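N-terminus Plasma serine protease inhibitor (Homo sapiens, PDB 3DY0) inhibits serine proteases in blood plasma and other body fluids in a heparin-dependent manner, trapping them irreversibly as stable complexes after cleavage of its reactive centre loop. Local coordinates at residues R18-A23 with I29-V34; R212-R217 with R252-M257; R217-P222 with R261-Y266. All coordinates share one frame; numbering follows the deposited sequence.

How the interactions relate
From the N terminus, interaction 1 comes first: helix 12-23 turns back on strand 29-31, and the contact closes the short loop between them before the other two open. Interactions 2 and 3 lie far along the chain and cross, because their segments alternate in the order 212-217, 217-222, 252-257, 261-266. They share R217 and strand 216-222, and they touch where W254 CE2 packs 3.7 Å from V218 CG2. Interaction 2 sets helix 248-257 against the start of that strand; interaction 3 sets strand 259-277, next in the chain, against its later part. Centres are about 13 Å apart for interactions 2 and 3, and about 20 and 24 Å from interaction 1.

Interaction 1 of 3, residues R18-A23 with I29-V34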
loop_
_atom_site.group_PDB
_atom_site.type_symbol
_atom_site.label_atom_id
_atom_site.label_comp_id
_atom_site.label_asym_id
_atom_site.label_seq_id
_atom_site.Cartn_x
_atom_site.Cartn_y
_atom_site.Cartn_z
ATOM N N ARG A 18 3.721 -7.560 8.815
ATOM C CA ARG A 18 4.565 -8.086 9.880
ATOM C C ARG A 18 6.045 -8.142 9.509
ATOM O O ARG A 18 6.902 -7.887 10.353
ATOM C CB ARG A 18 4.061 -9.463 10.325
ATOM C CG ARG A 18 2.834 -9.390 11.235
ATOM C CD ARG A 18 2.401 -10.779 11.712
ATOM N NE ARG A 18 1.712 -11.526 10.668
ATOM C CZ ARG A 18 0.405 -11.452 10.431
ATOM N NH1 ARG A 18 -0.365 -10.665 11.177
ATOM N NH2 ARG A 18 -0.130 -12.157 9.445
ATOM N N ALA A 19 6.348 -8.466 8.254
ATOM C CA ALA A 19 7.740 -8.515 7.811
ATOM C C ALA A 19 8.352 -7.117 7.908
ATOM O O ALA A 19 9.485 -6.950 8.371
ATOM C CB ALA A 19 7.817 -9.024 6.373
ATOM N N LEU A 20 7.598 -6.112 7.468
ATOM C CA LEU A 20 8.068 -4.733 7.520
ATOM C C LEU A 20 8.240 -4.268 8.964
ATOM O O LEU A 20 9.244 -3.641 9.311
ATOM C CB LEU A 20 7.083 -3.813 6.790
ATOM C CG LEU A 20 6.951 -4.060 5.286
ATOM C CD1 LEU A 20 5.940 -3.073 4.703
ATOM C CD2 LEU A 20 8.318 -3.904 4.617
ATOM N N ALA A 21 7.263 -4.586 9.809
ATOM C CA ALA A 21 7.308 -4.194 11.214
ATOM C C ALA A 21 8.498 -4.820 11.931
ATOM O O ALA A 21 9.170 -4.166 12.735
ATOM C CB ALA A 21 6.012 -4.604 11.907
ATOM N N SER A 22 8.754 -6.088 11.639
ATOM C CA SER A 22 9.862 -6.798 12.260
ATOM C C SER A 22 11.207 -6.273 11.786
ATOM O O SER A 22 12.183 -6.282 12.538
ATOM C CB SER A 22 9.764 -8.295 11.967
ATOM O OG SER A 22 8.676 -8.872 12.668
ATOM N N ALA A 23 11.254 -5.805 10.543
ATOM C CA ALA A 23 12.494 -5.283 9.974
ATOM C C ALA A 23 12.858 -3.906 10.524
ATOM O O ALA A 23 14.016 -3.491 10.452
ATOM C CB ALA A 23 12.382 -5.222 8.456
ATOM N N ILE A 29 5.261 2.636 9.931
ATOM C CA ILE A 29 5.103 1.718 8.813
ATOM C C ILE A 29 3.964 2.270 7.979
ATOM O O ILE A 29 2.961 2.724 8.522
ATOM C CB ILE A 29 4.680 0.305 9.264
ATOM C CG1 ILE A 29 5.723 -0.294 10.202
ATOM C CG2 ILE A 29 4.488 -0.590 8.043
ATOM C CD1 ILE A 29 5.321 -1.637 10.752
ATOM N N PHE A 30 4.121 2.258 6.663
ATOM C CA PHE A 30 3.048 2.728 5.795
ATOM C C PHE A 30 3.242 2.251 4.372
ATOM O O PHE A 30 4.285 2.489 3.763
ATOM C CB PHE A 30 2.920 4.255 5.807
ATOM C CG PHE A 30 1.621 4.740 5.219
ATOM C CD1 PHE A 30 0.424 4.555 5.909
ATOM C CD2 PHE A 30 1.581 5.301 3.946
ATOM C CE1 PHE A 30 -0.797 4.920 5.329
ATOM C CE2 PHE A 30 0.367 5.668 3.359
ATOM C CZ PHE A 30 -0.824 5.474 4.054
ATOM N N PHE A 31 2.238 1.561 3.846
ATOM C CA PHE A 31 2.318 1.074 2.475
ATOM C C PHE A 31 0.938 0.859 1.895
ATOM O O PHE A 31 -0.061 0.924 2.614
ATOM C CB PHE A 31 3.131 -0.234 2.394
ATOM C CG PHE A 31 2.476 -1.427 3.056
ATOM C CD1 PHE A 31 2.532 -1.597 4.438
ATOM C CD2 PHE A 31 1.849 -2.408 2.287
ATOM C CE1 PHE A 31 1.982 -2.729 5.048
ATOM C CE2 PHE A 31 1.291 -3.553 2.884
ATOM C CZ PHE A 31 1.361 -3.712 4.269
ATOM N N SER A 32 0.884 0.636 0.585
ATOM C CA SER A 32 -0.381 0.371 -0.090
ATOM C C SER A 32 -0.433 -1.088 -0.506
ATOM O O SER A 32 0.254 -1.505 -1.441
ATOM C CB SER A 32 -0.552 1.240 -1.337
ATOM O OG SER A 32 -1.703 0.811 -2.052
ATOM N N PRO A 33 -1.254 -1.892 0.182
ATOM C CA PRO A 33 -1.358 -3.308 -0.165
ATOM C C PRO A 33 -1.780 -3.515 -1.622
ATOM O O PRO A 33 -1.225 -4.361 -2.326
ATOM C CB PRO A 33 -2.405 -3.824 0.822
ATOM C CG PRO A 33 -2.150 -2.973 2.040
ATOM C CD PRO A 33 -1.988 -1.594 1.427
ATOM N N VAL A 34 -2.761 -2.742 -2.079
ATOM C CA VAL A 34 -3.238 -2.896 -3.449
ATOM C C VAL A 34 -2.169 -2.558 -4.488
ATOM O O VAL A 34 -2.087 -3.208 -5.530
ATOM C CB VAL A 34 -4.513 -2.053 -3.702
ATOM C CG1 VAL A 34 -4.196 -0.573 -3.641
ATOM C CG2 VAL A 34 -5.127 -2.437 -5.042
#
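L20 and A21 of helix 12-23 rest on I29 and F31 of strand 29-31, and every contact between the two segments is apolar. The helix and strand run in nearly opposite senses, 145° between their directions, with axes 9.3 Å apart at closest approach.

Aliphatic packing involves I29. Its CG1 stands anti to the carbonyl carbon and its chain continues extended, which carries CD1 up to the helix. In this conformer, one of two deposited, CD1 comes 3.3 Å from A21 CB; so tight a carbon pair is doubtful as a measure of the packing. The other branch is turned to L20, with I29 CG2 4.3 Å from L20 CB.

The aromatic contact belongs to F31. Its CG stands between the backbone N and the carbonyl carbon (chi1 68°), and L20 reaches the ring with one methyl. L20 CD1 lies 3.7 Å from F31 CD1 and 4.2 Å from the ring centroid, an off-centre CH-pi contact in which the methyl stands 29° from the ring normal.

Polar groups find partners elsewhere. R18, on the helix face turned from the strand, makes a salt bridge with D15 and hydrogen bonds to the carbonyls of E243 and L246. S32 is the N-cap of helix 33-45, its OG bonded to S35 N and to the backbone of the bound peptide, consistent with the C-terminal fragment of the cleaved inhibitor.

These elements correspond to helix A, strand 6B and the start of helix B of the serpin fold. With no hydrogen bond or charge pair across it, the buried contact depends on aliphatic packing round I29 and on one methyl against the F31 ring; antiparallel pairing of 29-31 with the bound peptide and capping at S32 supply directional bonds.

Interaction 2 of 3, residues R212-R217 with R252-M257. With SGN (2-deoxy-6-O-sulfo-2-(sulfoamino)-alpha-D-glucopyranose), chain C; NO3 (nitrate ion), chain D.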
loop_
_atom_site.group_PDB
_atom_site.type_symbol
_atom_site.label_atom_id
_atom_site.label_comp_id
_atom_site.label_asym_id
_atom_site.label_seq_id
_atom_site.Cartn_x
_atom_site.Cartn_y
_atom_site.Cartn_z
ATOM N N ARG A 212 -11.791 -7.639 22.699
ATOM C CA ARG A 212 -11.199 -8.243 23.885
ATOM C C ARG A 212 -10.270 -9.407 23.564
ATOM O O ARG A 212 -9.468 -9.815 24.404
ATOM C CB ARG A 212 -12.300 -8.706 24.843
ATOM C CG ARG A 212 -13.109 -7.570 25.446
ATOM C CD ARG A 212 -14.268 -8.089 26.287
ATOM N NE ARG A 212 -15.070 -7.005 26.851
ATOM C CZ ARG A 212 -14.634 -6.143 27.766
ATOM N NH1 ARG A 212 -13.395 -6.231 28.232
ATOM N NH2 ARG A 212 -15.440 -5.190 28.216
ATOM N N ASN A 213 -10.378 -9.942 22.352
ATOM C CA ASN A 213 -9.533 -11.056 21.937
ATOM C C ASN A 213 -8.112 -10.573 21.663
ATOM O O ASN A 213 -7.142 -11.142 22.166
ATOM C CB ASN A 213 -10.114 -11.718 20.686
ATOM C CG ASN A 213 -9.212 -12.799 20.128
ATOM O OD1 ASN A 213 -8.809 -13.719 20.840
ATOM N ND2 ASN A 213 -8.892 -12.695 18.843
ATOM N N LEU A 214 -7.988 -9.517 20.865
ATOM C CA LEU A 214 -6.676 -8.973 20.545
ATOM C C LEU A 214 -6.285 -7.874 21.524
ATOM O O LEU A 214 -5.113 -7.514 21.630
ATOM C CB LEU A 214 -6.662 -8.429 19.116
ATOM C CG LEU A 214 -6.799 -9.500 18.032
ATOM C CD1 LEU A 214 -6.714 -8.854 16.658
ATOM C CD2 LEU A 214 -5.701 -10.548 18.209
ATOM N N SER A 215 -7.279 -7.361 22.242
ATOM C CA SER A 215 -7.092 -6.308 23.233
ATOM C C SER A 215 -6.781 -4.965 22.583
ATOM O O SER A 215 -5.676 -4.432 22.696
ATOM C CB SER A 215 -5.982 -6.685 24.221
ATOM O OG SER A 215 -6.123 -5.949 25.423
ATOM N N CYS A 216 -7.785 -4.419 21.912
ATOM C CA CYS A 216 -7.642 -3.134 21.243
ATOM C C CYS A 216 -9.006 -2.512 21.011
ATOM O O CYS A 216 -10.028 -3.201 21.026
ATOM C CB CYS A 216 -6.923 -3.309 19.897
ATOM S SG CYS A 216 -7.759 -4.386 18.694
ATOM N N ARG A 217 -9.012 -1.199 20.822
ATOM C CA ARG A 217 -10.235 -0.470 20.533
ATOM C C ARG A 217 -10.147 -0.128 19.056
ATOM O O ARG A 217 -9.088 0.261 18.561
ATOM C CB ARG A 217 -10.326 0.812 21.360
ATOM C CG ARG A 217 -10.606 0.578 22.837
ATOM C CD ARG A 217 -10.896 1.899 23.524
ATOM N NE ARG A 217 -11.289 1.744 24.921
ATOM C CZ ARG A 217 -10.440 1.631 25.937
ATOM N NH1 ARG A 217 -10.904 1.496 27.174
ATOM N NH2 ARG A 217 -9.131 1.656 25.719
ATOM N N ARG A 252 -12.310 -8.231 8.542
ATOM C CA ARG A 252 -13.715 -8.486 8.227
ATOM C C ARG A 252 -14.540 -8.463 9.509
ATOM O O ARG A 252 -15.647 -7.929 9.535
ATOM C CB ARG A 252 -13.902 -9.852 7.555
ATOM C CG ARG A 252 -13.403 -9.955 6.128
ATOM C CD ARG A 252 -14.068 -11.142 5.419
ATOM N NE ARG A 252 -13.815 -12.417 6.091
ATOM C CZ ARG A 252 -12.692 -13.119 5.975
ATOM N NH1 ARG A 252 -11.708 -12.678 5.206
ATOM N NH2 ARG A 252 -12.551 -14.265 6.633
ATOM N N LYS A 253 -13.997 -9.051 10.570
ATOM C CA LYS A 253 -14.695 -9.099 11.848
ATOM C C LYS A 253 -14.951 -7.697 12.382
ATOM O O LYS A 253 -16.072 -7.375 12.791
ATOM C CB LYS A 253 -13.883 -9.889 12.877
ATOM C CG LYS A 253 -14.554 -9.983 14.244
ATOM C CD LYS A 253 -13.660 -10.648 15.286
ATOM C CE LYS A 253 -12.552 -9.716 15.759
ATOM N NZ LYS A 253 -11.659 -9.280 14.653
ATOM N N TRP A 254 -13.912 -6.866 12.383
ATOM C CA TRP A 254 -14.042 -5.504 12.880
ATOM C C TRP A 254 -15.118 -4.733 12.127
ATOM O O TRP A 254 -16.009 -4.139 12.736
ATOM C CB TRP A 254 -12.710 -4.747 12.767
ATOM C CG TRP A 254 -11.642 -5.213 13.726
ATOM C CD1 TRP A 254 -11.827 -5.890 14.896
ATOM C CD2 TRP A 254 -10.228 -4.988 13.614
ATOM N NE1 TRP A 254 -10.621 -6.101 15.521
ATOM C CE2 TRP A 254 -9.623 -5.557 14.758
ATOM C CE3 TRP A 254 -9.417 -4.359 12.661
ATOM C CZ2 TRP A 254 -8.240 -5.518 14.974
ATOM C CZ3 TRP A 254 -8.039 -4.320 12.878
ATOM C CH2 TRP A 254 -7.469 -4.894 14.025
ATOM N N LEU A 255 -15.029 -4.752 10.803
ATOM C CA LEU A 255 -15.974 -4.039 9.961
ATOM C C LEU A 255 -17.427 -4.474 10.129
ATOM O O LEU A 255 -18.331 -3.644 10.065
ATOM C CB LEU A 255 -15.564 -4.168 8.493
ATOM C CG LEU A 255 -14.285 -3.435 8.073
ATOM C CD1 LEU A 255 -13.878 -3.866 6.673
ATOM C CD2 LEU A 255 -14.513 -1.936 8.124
ATOM N N LYS A 256 -17.662 -5.761 10.359
ATOM C CA LYS A 256 -19.037 -6.237 10.498
ATOM C C LYS A 256 -19.583 -6.171 11.922
ATOM O O LYS A 256 -20.802 -6.130 12.119
ATOM C CB LYS A 256 -19.162 -7.669 9.954
ATOM C CG LYS A 256 -18.619 -8.770 10.856
ATOM C CD LYS A 256 -18.452 -10.073 10.077
ATOM C CE LYS A 256 -18.094 -11.239 10.987
ATOM N NZ LYS A 256 -19.278 -11.728 11.757
ATOM N N MET A 257 -18.696 -6.142 12.913
ATOM C CA MET A 257 -19.133 -6.102 14.308
ATOM C C MET A 257 -19.241 -4.699 14.908
ATOM O O MET A 257 -19.700 -4.532 16.045
ATOM C CB MET A 257 -18.217 -6.980 15.165
ATOM C CG MET A 257 -18.403 -8.469 14.889
ATOM S SD MET A 257 -17.466 -9.537 15.991
ATOM C CE MET A 257 -18.153 -9.099 17.550
HETATM C C1 SGN C . -10.192 -19.620 15.343
HETATM C C2 SGN C . -10.304 -19.935 16.861
HETATM C C3 SGN C . -11.737 -19.625 17.347
HETATM C C4 SGN C . -12.012 -18.120 17.104
HETATM C C5 SGN C . -11.876 -17.856 15.566
HETATM C C6 SGN C . -12.075 -16.395 15.136
HETATM N N2 SGN C . -9.943 -21.349 17.070
HETATM O O3 SGN C . -11.838 -19.903 18.731
HETATM O O4 SGN C . -13.186 -17.860 17.881
HETATM O O5 SGN C . -10.567 -18.265 15.083
HETATM O O6 SGN C . -11.087 -15.599 15.758
HETATM S S1 SGN C . -8.378 -21.774 17.354
HETATM O O1S SGN C . -7.967 -22.469 16.166
HETATM O O2S SGN C . -8.412 -22.635 18.502
HETATM O O3S SGN C . -7.599 -20.590 17.568
HETATM S S2 SGN C . -10.623 -14.161 15.360
HETATM O O4S SGN C . -11.793 -13.333 15.420
HETATM O O5S SGN C . -10.115 -14.296 14.023
HETATM O O6S SGN C . -9.614 -13.775 16.301
HETATM N N NO3 D . -14.486 -9.183 21.060
HETATM O O1 NO3 D . -13.685 -10.085 20.890
HETATM O O2 NO3 D . -15.108 -8.732 20.115
HETATM O O3 NO3 D . -14.666 -8.730 22.178
#
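W254, on helix 248-257, meets L214 and C216 of the opposite segment through the benzene side of its indole. CB leaves the helix toward 212-217, and CG stands anti to the carbonyl carbon (chi1 -70°), which swings the ring system off the helix. NE1, on the pyrrole side, gives a hydrogen bond to D211 OD1, fixing the rotation of the indole. D211 OD2 accepts from L214 N, so one carboxylate ties both sides of the contact. At CZ2 two groups arrive: C216 SG at 3.9 Å and L214 CD1 at 4.0 Å. The sulfur lies 5.0 Å from the centroid of the six-membered ring and 57° from its normal, an oblique sulfur-aromatic contact, while the leucine side chain crosses the indole at about a right angle.

Anions gather at the outer rim, part of the heparin-binding surface, where N213, K249 and K253 line the glycan pocket. The 6-O-sulfo group of SGN touches both segments: O6S is 2.9 Å from N213 ND2, and O4S is approached by the K253 methylene CD at 3.3 Å. A nitrate, probably from the crystallisation liquor, takes a nearly straight hydrogen bond from R212 N to its O3 (3.1 Å, 167°).

S215 and C216 form a G1 beta bulge facing D211, where the chain turns from strand 194-211 into strand 216-222. Helix 248-257, helix H of serpins, thus lies against this turn: L209 of strand 194-211 and I232 of strand 228-234 also touch W254, and V242 of helix 239-245 touches C216.

Interaction 3 of 3, residues R217-P222 with R261-Y266; sequences RVVGVP and RQLELY
V219 and L263 make the tighter half of this contact, with V219 CG2 3.9 Å from L263 CD1. In the valine conformer described, one of two deposited, CG2 stands anti to the backbone N while CG1 sits between N and the carbonyl carbon; the valine and leucine run alongside one another, pointing opposite ways. The neighbouring pair is looser: V221 CG2 and L265 CD2 approach no closer than 4.3 Å. Backbones stay well apart, V219 CA and L265 CA being 9.3 Å from each other, and aromatic side chains of the bound peptide pack on V219 and on L265.

The more exposed side is polar. Y266 OH donates to E264 OE1 along the same strand at 2.7 Å, arriving from above the carboxylate, 43° out of its plane. The other oxygen, E264 OE2, is paired outside the two segments, with a basic side chain of the bound peptide. R217 NE and R261 NH1 remain 6.8 Å apart. R261 NH1 bonds instead to a polar side chain of the bound peptide, and R217 NE weakly to Y208 OH.

Strand 216-222 lies in sheet B of the serpin fold and 261-266 in sheet C, where L263-Y266 pair parallel with the bound peptide; strand 194-211 pairs with both 216-222 and 259-277 and so links the two. The segments share no hydrogen bond: two aliphatic pairs bridge them, with F231 against the valines and Y206 against the leucines, and the polar groups bond along their own strand or to other parts of the molecule.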
loop_
_atom_site.group_PDB
_atom_site.type_symbol
_atom_site.label_atom_id
_atom_site.label_comp_id
_atom_site.label_asym_id
_atom_site.label_seq_id
_atom_site.Cartn_x
_atom_site.Cartn_y
_atom_site.Cartn_z
ATOM N N ARG A 217 -9.012 -1.199 20.822
ATOM C CA ARG A 217 -10.235 -0.470 20.533
ATOM C C ARG A 217 -10.147 -0.128 19.056
ATOM O O ARG A 217 -9.088 0.261 18.561
ATOM C CB ARG A 217 -10.326 0.812 21.360
ATOM C CG ARG A 217 -10.606 0.578 22.837
ATOM C CD ARG A 217 -10.896 1.899 23.524
ATOM N NE ARG A 217 -11.289 1.744 24.921
ATOM C CZ ARG A 217 -10.440 1.631 25.937
ATOM N NH1 ARG A 217 -10.904 1.496 27.174
ATOM N NH2 ARG A 217 -9.131 1.656 25.719
ATOM N N VAL A 218 -11.259 -0.287 18.354
ATOM C CA VAL A 218 -11.302 -0.022 16.926
ATOM C C VAL A 218 -12.335 1.055 16.653
ATOM O O VAL A 218 -13.481 0.943 17.087
ATOM C CB VAL A 218 -11.702 -1.301 16.144
ATOM C CG1 VAL A 218 -11.744 -1.011 14.649
ATOM C CG2 VAL A 218 -10.718 -2.429 16.448
ATOM N N VAL A 219 -11.939 2.106 15.941
ATOM C CA VAL A 219 -12.878 3.170 15.620
ATOM C C VAL A 219 -12.868 3.451 14.123
ATOM O O VAL A 219 -11.811 3.554 13.500
ATOM C CB VAL A 219 -12.558 4.473 16.397
ATOM C CG1 VAL A 219 -11.263 5.087 15.896
ATOM C CG2 VAL A 219 -13.718 5.456 16.261
ATOM N N GLY A 220 -14.060 3.554 13.551
ATOM C CA GLY A 220 -14.185 3.821 12.135
ATOM C C GLY A 220 -14.521 5.287 11.972
ATOM O O GLY A 220 -15.372 5.812 12.692
ATOM N N VAL A 221 -13.837 5.955 11.051
ATOM C CA VAL A 221 -14.079 7.371 10.780
ATOM C C VAL A 221 -14.315 7.461 9.277
ATOM O O VAL A 221 -13.390 7.313 8.479
ATOM C CB VAL A 221 -12.866 8.239 11.170
ATOM C CG1 VAL A 221 -13.217 9.720 11.023
ATOM C CG2 VAL A 221 -12.445 7.933 12.597
ATOM N N PRO A 222 -15.564 7.720 8.871
ATOM C CA PRO A 222 -15.924 7.812 7.455
ATOM C C PRO A 222 -15.455 9.008 6.628
ATOM O O PRO A 222 -15.341 10.130 7.118
ATOM C CB PRO A 222 -17.444 7.716 7.496
ATOM C CG PRO A 222 -17.769 8.480 8.737
ATOM C CD PRO A 222 -16.740 7.962 9.729
ATOM N N ARG A 261 -21.509 4.377 18.756
ATOM C CA ARG A 261 -21.298 4.859 20.112
ATOM C C ARG A 261 -20.826 6.308 20.117
ATOM O O ARG A 261 -20.123 6.741 19.205
ATOM C CB ARG A 261 -20.253 3.994 20.816
ATOM C CG ARG A 261 -19.923 4.458 22.216
ATOM C CD ARG A 261 -18.978 3.499 22.907
ATOM N NE ARG A 261 -19.519 2.144 22.953
ATOM C CZ ARG A 261 -19.048 1.181 23.740
ATOM N NH1 ARG A 261 -18.025 1.427 24.547
ATOM N NH2 ARG A 261 -19.597 -0.025 23.720
ATOM N N GLN A 262 -21.215 7.051 21.147
ATOM C CA GLN A 262 -20.812 8.444 21.274
ATOM C C GLN A 262 -19.416 8.491 21.892
ATOM O O GLN A 262 -19.180 7.924 22.963
ATOM C CB GLN A 262 -21.795 9.200 22.169
ATOM C CG GLN A 262 -21.632 10.709 22.127
ATOM C CD GLN A 262 -22.221 11.324 20.867
ATOM O OE1 GLN A 262 -22.005 12.500 20.580
ATOM N NE2 GLN A 262 -22.975 10.532 20.117
ATOM N N LEU A 263 -18.491 9.163 21.212
ATOM C CA LEU A 263 -17.123 9.277 21.702
ATOM C C LEU A 263 -16.610 10.702 21.617
ATOM O O LEU A 263 -16.998 11.456 20.726
ATOM C CB LEU A 263 -16.165 8.429 20.857
ATOM C CG LEU A 263 -16.384 6.936 20.643
ATOM C CD1 LEU A 263 -15.384 6.431 19.607
ATOM C CD2 LEU A 263 -16.216 6.199 21.950
ATOM N N GLU A 264 -15.742 11.057 22.557
ATOM C CA GLU A 264 -15.069 12.348 22.536
ATOM C C GLU A 264 -13.726 11.843 22.011
ATOM O O GLU A 264 -12.871 11.400 22.782
ATOM C CB GLU A 264 -14.919 12.927 23.944
ATOM C CG GLU A 264 -14.294 14.317 23.966
ATOM C CD GLU A 264 -14.197 14.907 25.363
ATOM O OE1 GLU A 264 -13.674 16.033 25.493
ATOM O OE2 GLU A 264 -14.642 14.252 26.331
ATOM N N LEU A 265 -13.573 11.863 20.691
ATOM C CA LEU A 265 -12.374 11.352 20.035
ATOM C C LEU A 265 -11.232 12.343 19.892
ATOM O O LEU A 265 -11.428 13.462 19.426
ATOM C CB LEU A 265 -12.732 10.821 18.642
ATOM C CG LEU A 265 -11.579 10.256 17.808
ATOM C CD1 LEU A 265 -11.063 8.974 18.456
ATOM C CD2 LEU A 265 -12.055 9.984 16.387
ATOM N N TYR A 266 -10.041 11.899 20.283
ATOM C CA TYR A 266 -8.827 12.698 20.181
ATOM C C TYR A 266 -7.894 11.914 19.266
ATOM O O TYR A 266 -7.504 10.794 19.575
ATOM C CB TYR A 266 -8.212 12.897 21.566
ATOM C CG TYR A 266 -8.986 13.890 22.408
ATOM C CD1 TYR A 266 -8.662 15.248 22.396
ATOM C CD2 TYR A 266 -10.072 13.480 23.179
ATOM C CE1 TYR A 266 -9.403 16.175 23.131
ATOM C CE2 TYR A 266 -10.819 14.397 23.915
ATOM C CZ TYR A 266 -10.480 15.741 23.887
ATOM O OH TYR A 266 -11.224 16.652 24.610
#